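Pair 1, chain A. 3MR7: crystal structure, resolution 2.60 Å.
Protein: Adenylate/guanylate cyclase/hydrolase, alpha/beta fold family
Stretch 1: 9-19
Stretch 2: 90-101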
# COMPACT_ATOMS: atom_id res chain seq x y z
N ALA A 9 -11.55 13.00 -14.33
CA ALA A 9 -10.32 12.94 -13.58
C ALA A 9 -10.65 12.36 -12.21
O ALA A 9 -11.35 12.97 -11.42
CB ALA A 9 -9.75 14.33 -13.44
N ILE A 10 -10.17 11.16 -11.95
CA ILE A 10 -10.38 10.51 -10.68
C ILE A 10 -9.12 10.65 -9.82
O ILE A 10 -8.00 10.52 -10.32
CB ILE A 10 -10.69 9.03 -10.86
CG1 ILE A 10 -11.99 8.88 -11.63
CG2 ILE A 10 -10.83 8.34 -9.54
CD1 ILE A 10 -11.81 9.00 -13.06
N LEU A 11 -9.34 10.89 -8.53
CA LEU A 11 -8.31 11.06 -7.53
C LEU A 11 -8.61 10.12 -6.36
O LEU A 11 -9.69 10.19 -5.79
CB LEU A 11 -8.25 12.53 -7.09
CG LEU A 11 -7.78 13.02 -5.72
CD1 LEU A 11 -7.16 11.97 -4.80
CD2 LEU A 11 -6.85 14.20 -5.89
N ALA A 12 -7.68 9.22 -6.04
CA ALA A 12 -7.80 8.36 -4.87
C ALA A 12 -6.74 8.73 -3.84
O ALA A 12 -5.60 9.02 -4.20
CB ALA A 12 -7.68 6.87 -5.26
N ALA A 13 -7.11 8.68 -2.57
CA ALA A 13 -6.20 8.97 -1.45
C ALA A 13 -6.43 8.09 -0.22
O ALA A 13 -7.56 7.75 0.09
CB ALA A 13 -6.28 10.45 -1.07
N ASP A 14 -5.36 7.76 0.48
CA ASP A 14 -5.41 6.96 1.71
C ASP A 14 -4.33 7.48 2.65
O ASP A 14 -3.49 8.28 2.26
CB ASP A 14 -5.13 5.49 1.40
CG ASP A 14 -5.75 4.51 2.43
OD1 ASP A 14 -6.18 4.89 3.56
OD2 ASP A 14 -5.77 3.31 2.06
N MSE A 15 -4.36 7.04 3.89
CA MSE A 15 -3.38 7.48 4.85
C MSE A 15 -2.33 6.42 4.97
O MSE A 15 -2.65 5.23 5.12
CB MSE A 15 -4.01 7.67 6.21
CG MSE A 15 -3.04 8.34 7.18
SE MSE A 15 -3.60 8.28 9.05
CE MSE A 15 -2.11 9.22 9.86
N ALA A 16 -1.07 6.82 4.93
CA ALA A 16 0.02 5.86 5.05
C ALA A 16 0.22 5.56 6.51
O ALA A 16 -0.20 6.34 7.38
CB ALA A 16 1.28 6.45 4.49
N GLY A 17 0.87 4.45 6.80
CA GLY A 17 1.55 4.30 8.08
C GLY A 17 0.68 3.83 9.22
O GLY A 17 -0.49 3.49 9.03
N TYR A 18 1.26 3.81 10.41
CA TYR A 18 0.55 3.49 11.63
C TYR A 18 -0.13 2.13 11.62
O TYR A 18 -1.29 2.03 11.94
CB TYR A 18 -0.42 4.61 12.01
CG TYR A 18 0.33 5.79 12.58
CD1 TYR A 18 0.79 5.76 13.89
CD2 TYR A 18 0.66 6.89 11.80
CE1 TYR A 18 1.52 6.80 14.43
CE2 TYR A 18 1.41 7.95 12.33
CZ TYR A 18 1.83 7.89 13.66
OH TYR A 18 2.55 8.90 14.25
N SER A 19 0.63 1.09 11.30
CA SER A 19 0.11 -0.27 11.31
C SER A 19 -0.69 -0.67 12.57
O SER A 19 -0.19 -0.59 13.71
CB SER A 19 1.26 -1.27 11.06
OG SER A 19 0.84 -2.63 11.19
N ARG A 90 10.04 12.15 11.91
CA ARG A 90 9.71 11.43 10.68
C ARG A 90 8.80 10.21 10.84
O ARG A 90 7.74 10.15 10.24
CB ARG A 90 10.98 11.02 9.93
CG ARG A 90 11.26 11.84 8.70
CD ARG A 90 12.36 11.22 7.83
NE ARG A 90 12.05 9.83 7.46
CZ ARG A 90 12.71 8.76 7.92
NH1 ARG A 90 13.73 8.90 8.75
NH2 ARG A 90 12.34 7.55 7.52
N LYS A 91 9.20 9.24 11.64
CA LYS A 91 8.44 8.00 11.77
C LYS A 91 7.06 8.19 12.41
O LYS A 91 6.28 7.23 12.51
CB LYS A 91 9.22 6.96 12.58
CG LYS A 91 10.59 6.59 12.04
CD LYS A 91 11.28 5.61 12.99
CE LYS A 91 10.99 5.97 14.45
NZ LYS A 91 11.83 5.21 15.42
N GLU A 92 6.76 9.40 12.86
CA GLU A 92 5.47 9.66 13.48
C GLU A 92 4.55 10.55 12.64
O GLU A 92 3.39 10.74 12.97
CB GLU A 92 5.66 10.30 14.85
CG GLU A 92 6.31 9.40 15.86
CD GLU A 92 6.35 10.03 17.25
OE1 GLU A 92 7.39 9.87 17.93
OE2 GLU A 92 5.35 10.69 17.65
N ARG A 93 5.08 11.12 11.57
CA ARG A 93 4.29 12.03 10.76
C ARG A 93 3.10 11.34 10.07
O ARG A 93 3.14 10.14 9.75
CB ARG A 93 5.19 12.71 9.73
CG ARG A 93 6.16 13.70 10.33
CD ARG A 93 7.06 14.27 9.26
NE ARG A 93 8.19 14.98 9.85
CZ ARG A 93 9.33 15.19 9.21
NH1 ARG A 93 9.51 14.73 7.98
NH2 ARG A 93 10.31 15.85 9.81
N ILE A 94 2.04 12.09 9.86
CA ILE A 94 0.91 11.59 9.10
C ILE A 94 1.23 11.89 7.65
O ILE A 94 1.61 13.00 7.33
CB ILE A 94 -0.40 12.32 9.49
CG1 ILE A 94 -0.77 12.01 10.93
CG2 ILE A 94 -1.54 11.97 8.54
CD1 ILE A 94 -2.22 12.30 11.30
N GLN A 95 1.10 10.91 6.78
CA GLN A 95 1.24 11.22 5.36
C GLN A 95 0.18 10.54 4.55
O GLN A 95 -0.14 9.38 4.79
CB GLN A 95 2.58 10.77 4.83
CG GLN A 95 3.76 11.44 5.43
CD GLN A 95 5.06 10.79 4.96
OE1 GLN A 95 5.34 9.62 5.27
NE2 GLN A 95 5.84 11.52 4.18
N TYR A 96 -0.33 11.26 3.57
CA TYR A 96 -1.26 10.64 2.64
C TYR A 96 -0.54 10.04 1.41
O TYR A 96 0.60 10.39 1.12
CB TYR A 96 -2.31 11.65 2.25
CG TYR A 96 -3.18 12.06 3.43
CD1 TYR A 96 -4.14 11.20 3.94
CD2 TYR A 96 -3.03 13.30 4.02
CE1 TYR A 96 -4.93 11.58 5.00
CE2 TYR A 96 -3.80 13.68 5.06
CZ TYR A 96 -4.75 12.83 5.56
OH TYR A 96 -5.52 13.25 6.64
N ARG A 97 -1.19 9.09 0.73
CA ARG A 97 -0.76 8.63 -0.61
C ARG A 97 -1.82 9.10 -1.59
O ARG A 97 -3.00 9.16 -1.23
CB ARG A 97 -0.65 7.09 -0.67
CG ARG A 97 0.55 6.50 0.06
CD ARG A 97 0.69 5.07 -0.31
NE ARG A 97 -0.59 4.44 -0.07
CZ ARG A 97 -0.86 3.76 1.03
NH1 ARG A 97 0.08 3.61 1.95
NH2 ARG A 97 -2.07 3.23 1.22
N ILE A 98 -1.45 9.46 -2.81
CA ILE A 98 -2.47 9.91 -3.75
C ILE A 98 -2.22 9.40 -5.14
O ILE A 98 -1.10 9.43 -5.61
CB ILE A 98 -2.59 11.43 -3.81
CG1 ILE A 98 -3.02 11.97 -2.44
CG2 ILE A 98 -3.58 11.84 -4.89
CD1 ILE A 98 -2.85 13.45 -2.27
N GLY A 99 -3.27 8.90 -5.76
CA GLY A 99 -3.26 8.49 -7.15
C GLY A 99 -4.29 9.27 -7.96
O GLY A 99 -5.34 9.67 -7.48
N ILE A 100 -3.98 9.50 -9.22
CA ILE A 100 -4.87 10.26 -10.08
C ILE A 100 -4.85 9.60 -11.43
O ILE A 100 -3.79 9.24 -11.89
CB ILE A 100 -4.39 11.69 -10.23
CG1 ILE A 100 -4.36 12.37 -8.87
CG2 ILE A 100 -5.30 12.44 -11.18
CD1 ILE A 100 -3.89 13.76 -8.92
N ASN A 101 -6.00 9.41 -12.06
CA ASN A 101 -6.03 8.81 -13.39
C ASN A 101 -7.12 9.46 -14.23
O ASN A 101 -7.84 10.31 -13.74
CB ASN A 101 -6.26 7.30 -13.27
CG ASN A 101 -6.29 6.61 -14.62
OD1 ASN A 101 -5.55 6.97 -15.52
ND2 ASN A 101 -7.16 5.62 -14.75

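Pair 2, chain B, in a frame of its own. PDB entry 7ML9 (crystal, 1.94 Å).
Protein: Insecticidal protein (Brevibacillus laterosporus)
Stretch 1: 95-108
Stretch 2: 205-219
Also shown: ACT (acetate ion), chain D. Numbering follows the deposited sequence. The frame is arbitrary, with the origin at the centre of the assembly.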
# COMPACT_ATOMS: atom_id res chain seq x y z
N LEU B 95 -1.72 0.67 -6.05
CA LEU B 95 -2.37 1.77 -5.38
C LEU B 95 -3.88 1.60 -5.46
O LEU B 95 -4.43 1.24 -6.51
CB LEU B 95 -1.95 3.09 -6.02
CG LEU B 95 -2.49 4.34 -5.34
CD1 LEU B 95 -1.85 4.50 -3.98
CD2 LEU B 95 -2.21 5.55 -6.22
N GLU B 96 -4.55 1.84 -4.34
CA GLU B 96 -5.98 1.59 -4.22
C GLU B 96 -6.71 2.91 -3.99
O GLU B 96 -6.53 3.55 -2.94
CB GLU B 96 -6.26 0.61 -3.09
CG GLU B 96 -7.61 -0.05 -3.22
CD GLU B 96 -8.63 0.63 -2.39
OE1 GLU B 96 -9.61 1.14 -2.96
OE2 GLU B 96 -8.45 0.65 -1.15
N GLY B 97 -7.54 3.30 -4.95
CA GLY B 97 -8.30 4.53 -4.81
C GLY B 97 -7.44 5.77 -5.05
O GLY B 97 -6.42 5.73 -5.74
N SER B 98 -7.89 6.88 -4.47
CA SER B 98 -7.19 8.16 -4.55
C SER B 98 -6.53 8.47 -3.21
O SER B 98 -7.24 8.64 -2.21
CB SER B 98 -8.15 9.28 -4.92
OG SER B 98 -8.17 9.50 -6.32
N PRO B 99 -5.20 8.57 -3.14
CA PRO B 99 -4.57 9.00 -1.88
C PRO B 99 -4.98 10.42 -1.50
O PRO B 99 -5.43 11.22 -2.33
CB PRO B 99 -3.07 8.92 -2.19
CG PRO B 99 -2.96 8.07 -3.42
CD PRO B 99 -4.22 8.31 -4.20
N THR B 100 -4.82 10.73 -0.22
CA THR B 100 -5.18 12.02 0.34
C THR B 100 -3.90 12.80 0.65
O THR B 100 -3.09 12.36 1.48
CB THR B 100 -6.02 11.86 1.60
OG1 THR B 100 -7.14 11.00 1.32
CG2 THR B 100 -6.53 13.22 2.10
N GLU B 101 -3.74 13.95 -0.01
CA GLU B 101 -2.61 14.85 0.19
C GLU B 101 -2.99 16.02 1.09
O GLU B 101 -4.12 16.52 1.04
CB GLU B 101 -2.10 15.39 -1.15
CG GLU B 101 -1.62 14.31 -2.10
CD GLU B 101 -0.57 14.82 -3.07
OE1 GLU B 101 -0.16 15.99 -2.95
OE2 GLU B 101 -0.14 14.04 -3.95
N ALA B 102 -2.04 16.48 1.90
CA ALA B 102 -2.26 17.61 2.79
C ALA B 102 -1.01 18.49 2.82
O ALA B 102 0.09 18.05 2.47
CB ALA B 102 -2.60 17.16 4.22
N SER B 103 -1.20 19.74 3.25
CA SER B 103 -0.12 20.70 3.44
C SER B 103 0.26 20.78 4.91
O SER B 103 -0.62 20.74 5.78
CB SER B 103 -0.52 22.09 2.94
OG SER B 103 -0.37 22.17 1.54
N GLY B 104 1.56 20.90 5.18
CA GLY B 104 2.05 21.01 6.54
C GLY B 104 2.31 22.46 6.95
O GLY B 104 2.18 23.40 6.17
N THR B 105 2.67 22.62 8.21
CA THR B 105 3.09 23.91 8.71
C THR B 105 4.38 24.33 8.02
O THR B 105 5.32 23.53 7.95
CB THR B 105 3.31 23.86 10.23
OG1 THR B 105 2.08 23.52 10.88
CG2 THR B 105 3.81 25.20 10.74
N PRO B 106 4.47 25.54 7.48
CA PRO B 106 5.72 25.98 6.86
C PRO B 106 6.83 26.11 7.90
O PRO B 106 6.60 26.45 9.06
CB PRO B 106 5.37 27.33 6.24
CG PRO B 106 3.86 27.33 6.13
CD PRO B 106 3.40 26.55 7.33
N LEU B 107 8.05 25.79 7.47
CA LEU B 107 9.20 25.72 8.36
C LEU B 107 10.15 26.86 8.01
O LEU B 107 10.62 26.95 6.88
CB LEU B 107 9.90 24.36 8.24
CG LEU B 107 9.04 23.15 8.64
CD1 LEU B 107 9.68 21.81 8.24
CD2 LEU B 107 8.70 23.18 10.11
N TYR B 108 10.42 27.73 8.98
CA TYR B 108 11.36 28.83 8.78
C TYR B 108 12.77 28.31 8.48
O TYR B 108 13.31 27.50 9.24
CB TYR B 108 11.37 29.71 10.02
CG TYR B 108 12.37 30.84 9.95
CD1 TYR B 108 12.27 31.81 8.96
CD2 TYR B 108 13.41 30.92 10.86
CE1 TYR B 108 13.19 32.85 8.89
CE2 TYR B 108 14.34 31.95 10.79
CZ TYR B 108 14.22 32.91 9.81
OH TYR B 108 15.13 33.94 9.75
N LEU B 205 12.98 36.56 3.93
CA LEU B 205 12.75 35.43 4.82
C LEU B 205 12.34 34.22 4.00
O LEU B 205 11.51 34.34 3.08
CB LEU B 205 11.66 35.72 5.85
CG LEU B 205 11.66 36.97 6.73
CD1 LEU B 205 10.53 36.88 7.74
CD2 LEU B 205 12.94 37.09 7.45
N ALA B 206 12.89 33.05 4.33
CA ALA B 206 12.63 31.82 3.57
C ALA B 206 11.92 30.81 4.46
O ALA B 206 12.25 30.65 5.64
CB ALA B 206 13.93 31.20 3.03
N TYR B 207 10.93 30.13 3.87
CA TYR B 207 10.17 29.09 4.54
C TYR B 207 10.08 27.87 3.64
O TYR B 207 9.87 28.00 2.43
CB TYR B 207 8.76 29.56 4.90
CG TYR B 207 8.73 30.73 5.84
CD1 TYR B 207 8.88 32.03 5.36
CD2 TYR B 207 8.54 30.55 7.19
CE1 TYR B 207 8.85 33.11 6.22
CE2 TYR B 207 8.50 31.63 8.06
CZ TYR B 207 8.66 32.91 7.57
OH TYR B 207 8.63 33.99 8.41
N LEU B 208 10.27 26.69 4.23
CA LEU B 208 10.08 25.44 3.51
C LEU B 208 8.62 25.02 3.67
O LEU B 208 8.13 24.89 4.80
CB LEU B 208 11.01 24.34 4.03
CG LEU B 208 10.80 22.95 3.42
CD1 LEU B 208 11.21 22.91 1.96
CD2 LEU B 208 11.58 21.91 4.23
N ASN B 209 7.93 24.81 2.56
CA ASN B 209 6.59 24.25 2.61
C ASN B 209 6.70 22.73 2.59
O ASN B 209 7.58 22.17 1.91
CB ASN B 209 5.74 24.73 1.43
CG ASN B 209 5.16 26.13 1.65
OD1 ASN B 209 4.74 26.49 2.76
ND2 ASN B 209 5.10 26.90 0.58
N THR B 210 5.82 22.06 3.33
CA THR B 210 5.84 20.60 3.43
C THR B 210 4.50 20.02 3.00
O THR B 210 3.46 20.70 2.97
CB THR B 210 6.16 20.15 4.87
OG1 THR B 210 5.11 20.57 5.75
CG2 THR B 210 7.49 20.75 5.38
N GLY B 211 4.52 18.73 2.66
CA GLY B 211 3.30 18.01 2.36
C GLY B 211 3.35 16.59 2.89
O GLY B 211 4.42 16.05 3.20
N SER B 212 2.17 16.00 3.00
CA SER B 212 2.06 14.60 3.37
C SER B 212 1.00 13.95 2.50
O SER B 212 0.18 14.61 1.85
CB SER B 212 1.75 14.42 4.86
OG SER B 212 0.61 15.16 5.26
N ILE B 213 1.07 12.63 2.44
CA ILE B 213 0.14 11.83 1.67
C ILE B 213 -0.13 10.56 2.47
O ILE B 213 0.73 10.08 3.21
CB ILE B 213 0.71 11.53 0.27
CG1 ILE B 213 -0.35 10.90 -0.64
CG2 ILE B 213 1.95 10.64 0.34
CD1 ILE B 213 0.09 10.83 -2.09
N SER B 214 -1.36 10.04 2.35
CA SER B 214 -1.67 8.74 2.92
C SER B 214 -2.69 8.06 2.03
O SER B 214 -3.44 8.72 1.30
CB SER B 214 -2.19 8.84 4.36
OG SER B 214 -3.37 9.61 4.41
N GLY B 215 -2.71 6.74 2.08
CA GLY B 215 -3.62 6.03 1.23
C GLY B 215 -3.65 4.55 1.53
O GLY B 215 -3.24 4.11 2.60
N GLU B 216 -4.13 3.81 0.55
CA GLU B 216 -4.39 2.39 0.69
C GLU B 216 -3.74 1.65 -0.46
O GLU B 216 -3.57 2.20 -1.56
CB GLU B 216 -5.89 2.10 0.69
CG GLU B 216 -6.66 2.80 1.77
CD GLU B 216 -7.00 1.88 2.92
OE1 GLU B 216 -6.56 0.70 2.87
OE2 GLU B 216 -7.70 2.32 3.86
N ALA B 217 -3.39 0.40 -0.20
CA ALA B 217 -2.81 -0.47 -1.20
C ALA B 217 -3.61 -1.76 -1.24
O ALA B 217 -4.09 -2.24 -0.20
CB ALA B 217 -1.35 -0.78 -0.86
N ASN B 218 -3.78 -2.32 -2.44
CA ASN B 218 -4.22 -3.70 -2.60
C ASN B 218 -3.01 -4.61 -2.71
O ASN B 218 -2.07 -4.33 -3.47
CB ASN B 218 -5.09 -3.86 -3.84
CG ASN B 218 -6.38 -3.09 -3.75
OD1 ASN B 218 -6.81 -2.49 -4.73
ND2 ASN B 218 -6.99 -3.09 -2.58
N LEU B 219 -3.02 -5.70 -1.95
CA LEU B 219 -1.99 -6.73 -1.99
C LEU B 219 -2.57 -7.96 -2.66
O LEU B 219 -3.70 -8.37 -2.34
CB LEU B 219 -1.52 -7.06 -0.57
CG LEU B 219 -1.21 -5.84 0.31
CD1 LEU B 219 -0.80 -6.29 1.70
CD2 LEU B 219 -0.12 -5.01 -0.32
C ACT D . -7.91 5.86 -0.66
O ACT D . -7.63 4.64 -0.56
OXT ACT D . -8.76 6.39 -1.43
CH3 ACT D . -7.10 6.82 0.32
O HOH W 1 -4.94 5.30 -1.79
O HOH W 2 -3.23 12.86 4.26
O HOH W 3 5.78 20.89 8.46

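The sharpest difference lies where Tyr A96 of pair 1 superposes on Gly B211 of pair 2, their CA atoms 0.5 Å apart. In pair 1 the position carries a ring: Tyr A96 sits opposite selenomethionine Met A15, with CB of Met A15 4.2 Å from CE1 of Tyr A96, and the SE-bearing chain, extended with all three chi angles t, runs on until its CE lies 3.1 Å from CG2 of Ile A94. In pair 2 the equivalent pair is Ser B103 and Gly B211, which leaves this site almost without side chain; Ser B103 loses only 9 Å² to the other stretch, against 76 Å² for Met A15.

The backbone beneath is nevertheless common. Fourteen central residues superpose with an RMSD of 0.6 Å, and both pairs are antiparallel strands, inclined at 163° in pair 1 and 162° in pair 2, with a closest axial approach of 4.6 Å in each. Ala A12 and Gly A99 match Thr B100 and Ser B214, and both are hydrogen-bonded pairs: Ala A12 N to Gly A99 O and Gly A99 N to Ala A12 O are each 2.8 Å, while Thr B100 N to Ser B214 O is 2.9 Å and Ser B214 N to Thr B100 O is 3.0 Å. Two residues on, Asp A14 and Arg A97 match Ala B102 and Ser B212, again bonded in both directions. The final shared rung is single: Ala A16 N donates to Gln A95 O at 2.7 Å, as Gly B104 N does to Thr B210 O at 2.9 Å.

Side chains fill this frame differently. On the face of Ala A13 and Ile A98, CB of Ala A13 lies 3.8 Å from CG1 of Ile A98, and CD1 of Leu A11 reaches CG2 of the same isoleucine at 3.6 Å. In pair 2 Ile B213 superposes on Ile A98, Pro B99 falls on Leu A11, with its CB 3.7 Å from CD1 of Ile B213, and Glu B101 falls on Ala A13, with its OE2 3.7 Å from that same CD1. On the other face, Asp A14 and Arg A97 form a long salt bridge, OD2 to NH2 at 3.8 Å; Ala B102 and Ser B212 offer no charge, merely CB to OG at 3.9 Å.

Beyond the shared rungs the contacts differ, although the CA atoms of Gly A17 and Thr B105 still fall 0.3 Å apart and those of Arg A93 and Leu B208 0.4 Å. Tyr A18 OH donates a very short 2.4 Å hydrogen bond to Glu A92 O, tying the loop after the first strand to the 3-10 segment 90-92. Pair 2 instead starts a second ladder, its register shifted by one, in which Leu B107 N to Leu B208 O measures 2.8 Å and Leu B208 N to Leu B107 O 2.7 Å. Before it, water 3 links Thr B105 O, at 2.7 Å, to Thr B210 OG1, at 2.8 Å. At the far end the chain of pair 2 turns at Gly B97, and water 1 joins Glu B96 O (2.6 Å) to Glu B216 N (2.9 Å).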